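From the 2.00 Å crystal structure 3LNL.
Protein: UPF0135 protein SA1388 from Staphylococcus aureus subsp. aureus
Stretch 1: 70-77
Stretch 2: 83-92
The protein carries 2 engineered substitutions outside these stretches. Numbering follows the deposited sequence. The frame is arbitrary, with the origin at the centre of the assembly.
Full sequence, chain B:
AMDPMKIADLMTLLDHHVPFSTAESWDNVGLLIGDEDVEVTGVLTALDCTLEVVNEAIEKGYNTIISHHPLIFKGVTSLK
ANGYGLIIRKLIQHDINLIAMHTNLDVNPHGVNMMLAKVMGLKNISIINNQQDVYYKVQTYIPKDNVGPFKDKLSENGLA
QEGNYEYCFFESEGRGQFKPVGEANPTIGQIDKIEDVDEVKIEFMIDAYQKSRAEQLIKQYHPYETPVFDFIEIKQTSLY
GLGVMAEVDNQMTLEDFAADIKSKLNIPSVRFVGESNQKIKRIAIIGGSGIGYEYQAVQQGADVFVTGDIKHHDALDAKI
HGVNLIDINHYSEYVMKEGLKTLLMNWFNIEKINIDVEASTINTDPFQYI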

# COMPACT_ATOMS: atom_id res chain seq x y z
N PRO B 70 -13.58 24.20 -0.97
CA PRO B 70 -14.50 23.61 0.00
C PRO B 70 -14.06 23.98 1.42
O PRO B 70 -12.93 23.73 1.84
CB PRO B 70 -14.37 22.09 -0.28
CG PRO B 70 -13.07 21.93 -0.89
CD PRO B 70 -12.73 23.19 -1.61
N LEU B 71 -14.96 24.58 2.19
CA LEU B 71 -14.63 25.01 3.53
C LEU B 71 -14.33 23.79 4.40
O LEU B 71 -13.53 23.86 5.33
CB LEU B 71 -15.79 25.80 4.10
CG LEU B 71 -15.68 26.38 5.51
CD1 LEU B 71 -14.48 27.39 5.59
CD2 LEU B 71 -16.99 27.02 5.94
N ILE B 72 -15.04 22.70 4.12
CA ILE B 72 -14.77 21.41 4.77
C ILE B 72 -14.13 20.57 3.71
O ILE B 72 -14.72 20.33 2.66
CB ILE B 72 -16.02 20.72 5.31
CG1 ILE B 72 -16.69 21.59 6.38
CG2 ILE B 72 -15.66 19.27 5.91
CD1 ILE B 72 -18.12 21.09 6.76
N PHE B 73 -12.89 20.18 3.93
CA PHE B 73 -12.18 19.37 2.95
C PHE B 73 -11.90 18.02 3.53
O PHE B 73 -12.58 17.07 3.21
CB PHE B 73 -10.94 20.08 2.42
CG PHE B 73 -10.22 19.31 1.39
CD1 PHE B 73 -10.88 18.88 0.23
CD2 PHE B 73 -8.87 19.00 1.55
CE1 PHE B 73 -10.22 18.15 -0.74
CE2 PHE B 73 -8.18 18.23 0.57
CZ PHE B 73 -8.86 17.81 -0.56
N LYS B 74 -10.95 17.92 4.44
CA LYS B 74 -10.85 16.68 5.17
C LYS B 74 -11.85 16.80 6.33
O LYS B 74 -12.11 17.88 6.86
CB LYS B 74 -9.40 16.40 5.57
CG LYS B 74 -8.49 16.35 4.33
CD LYS B 74 -7.45 15.23 4.34
CE LYS B 74 -6.91 14.92 2.91
NZ LYS B 74 -6.05 16.02 2.32
N GLY B 75 -12.47 15.73 6.72
CA GLY B 75 -13.54 15.92 7.65
C GLY B 75 -13.17 16.73 8.91
O GLY B 75 -12.03 16.69 9.41
N VAL B 76 -14.14 17.48 9.43
CA VAL B 76 -13.93 18.22 10.66
C VAL B 76 -14.04 17.26 11.81
O VAL B 76 -14.95 16.48 11.83
CB VAL B 76 -15.02 19.30 10.81
CG1 VAL B 76 -14.86 20.35 9.73
CG2 VAL B 76 -16.41 18.62 10.76
N THR B 77 -13.10 17.26 12.75
CA THR B 77 -13.26 16.48 13.97
C THR B 77 -13.81 17.28 15.17
O THR B 77 -14.12 16.71 16.19
CB THR B 77 -11.94 15.86 14.37
OG1 THR B 77 -10.97 16.91 14.51
CG2 THR B 77 -11.48 14.81 13.28
N GLY B 83 -11.16 29.20 14.80
CA GLY B 83 -10.68 28.72 13.53
C GLY B 83 -11.78 28.53 12.53
O GLY B 83 -12.66 29.36 12.38
N TYR B 84 -11.72 27.43 11.83
CA TYR B 84 -12.72 27.13 10.81
C TYR B 84 -14.04 26.79 11.51
O TYR B 84 -15.11 27.02 10.98
CB TYR B 84 -12.26 25.97 9.92
CG TYR B 84 -11.22 26.36 8.92
CD1 TYR B 84 -9.89 25.94 9.06
CD2 TYR B 84 -11.54 27.22 7.90
CE1 TYR B 84 -8.92 26.34 8.16
CE2 TYR B 84 -10.58 27.64 6.99
CZ TYR B 84 -9.26 27.19 7.12
OH TYR B 84 -8.28 27.59 6.19
N GLY B 85 -13.96 26.30 12.74
CA GLY B 85 -15.15 26.08 13.53
C GLY B 85 -16.06 27.28 13.69
O GLY B 85 -17.29 27.17 13.60
N LEU B 86 -15.45 28.44 13.86
CA LEU B 86 -16.20 29.68 14.03
C LEU B 86 -16.98 30.02 12.76
O LEU B 86 -18.11 30.44 12.84
CB LEU B 86 -15.21 30.80 14.37
CG LEU B 86 -15.76 32.09 14.96
CD1 LEU B 86 -16.30 31.83 16.36
CD2 LEU B 86 -14.66 33.18 15.00
N ILE B 87 -16.43 29.73 11.60
CA ILE B 87 -17.07 30.03 10.33
C ILE B 87 -18.25 29.04 10.11
O ILE B 87 -19.39 29.44 9.77
CB ILE B 87 -16.08 29.91 9.13
CG1 ILE B 87 -14.91 30.90 9.26
CG2 ILE B 87 -16.79 30.16 7.82
CD1 ILE B 87 -13.82 30.65 8.26
N ILE B 88 -18.01 27.76 10.39
CA ILE B 88 -19.01 26.74 10.12
C ILE B 88 -20.20 26.97 11.06
O ILE B 88 -21.37 26.88 10.65
CB ILE B 88 -18.39 25.34 10.31
CG1 ILE B 88 -17.33 25.05 9.24
CG2 ILE B 88 -19.49 24.26 10.34
CD1 ILE B 88 -16.38 23.82 9.64
N ARG B 89 -19.90 27.23 12.34
CA ARG B 89 -20.94 27.54 13.34
C ARG B 89 -21.75 28.79 12.96
O ARG B 89 -22.95 28.82 13.13
CB ARG B 89 -20.35 27.70 14.75
CG ARG B 89 -19.68 26.41 15.31
CD ARG B 89 -18.80 26.66 16.51
NE ARG B 89 -19.56 27.30 17.57
CZ ARG B 89 -20.39 26.69 18.42
NH1 ARG B 89 -20.52 25.35 18.46
NH2 ARG B 89 -21.03 27.41 19.29
N LYS B 90 -21.09 29.81 12.44
CA LYS B 90 -21.80 31.01 12.06
C LYS B 90 -22.77 30.73 10.90
O LYS B 90 -23.88 31.24 10.92
CB LYS B 90 -20.83 32.16 11.75
CG LYS B 90 -21.56 33.53 11.53
CD LYS B 90 -20.81 34.69 12.14
CE LYS B 90 -21.61 35.97 12.27
NZ LYS B 90 -20.60 37.05 12.53
N LEU B 91 -22.35 29.92 9.92
CA LEU B 91 -23.22 29.52 8.78
C LEU B 91 -24.48 28.87 9.34
O LEU B 91 -25.60 29.23 8.99
CB LEU B 91 -22.48 28.55 7.83
CG LEU B 91 -21.38 29.19 7.00
CD1 LEU B 91 -20.34 28.18 6.39
CD2 LEU B 91 -22.02 30.08 5.90
N ILE B 92 -24.26 27.91 10.24
CA ILE B 92 -25.34 27.13 10.77
C ILE B 92 -26.26 27.99 11.63
O ILE B 92 -27.48 27.92 11.54
CB ILE B 92 -24.81 25.89 11.53
CG1 ILE B 92 -24.16 24.94 10.53
CG2 ILE B 92 -25.97 25.18 12.26
CD1 ILE B 92 -23.29 23.77 11.16

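The loop 70-77 packs against one side of the helix in 83-92 entirely through apolar side chains; no hydrogen bond crosses between them, and the contact buries 264 Å² in all. Leu71 dominates it, with 108 Å² covered by the second stretch. Its CA-to-CB bond points sideways, but chi1 at t and chi2 at p carry the end of the side chain to the helix, where its two methyls are spread over several residues, both of them reaching Ile87. Leu71 CD1 lies 3.7 Å from Tyr84 CD2, approaching the ring obliquely. Leu71 CD2 reaches 3.6 Å from Leu91 CD1, 3.7 Å from Ile87 CG2 and 3.9 Å from Ile88 CG1. A branched leucine tip suits this position because its methyls can touch several helical residues at once.

The second stretch supplies those partners at a spacing of three or four residues: Tyr84, Ile87, Ile88 and Leu91 all direct CA-to-CB toward the loop. Backbone hydrogen bonds keep them in register, among them Ile88 N to Tyr84 O (3.1 Å) and Leu91 N to Ile87 O (3.0 Å). Ile87, Ile88 and Leu91 share the m, t combination for chi1 and chi2, an extended rotamer well accommodated on a helix. Tyr84, with chi1 at -76°, offers ring carbons to Leu71, while its hydroxyl is hydrogen-bonded elsewhere in the structure.

Ile88 is the most covered of the helical residues, at 66 Å², and links Leu71 to the rest of the loop's contact. The t chi2 of Ile88 extends Ile88 CD1 to within 4.0 Å of Ile72 CG1 and 3.8 Å of Val76 CG1. Ile72 starts sideways, but its m, t side chain ends nearer the helix; Val76 points toward it directly, so a short beta-branched side chain suffices. Between them, Phe73, Lys74 and Gly75 make no contact with the helix.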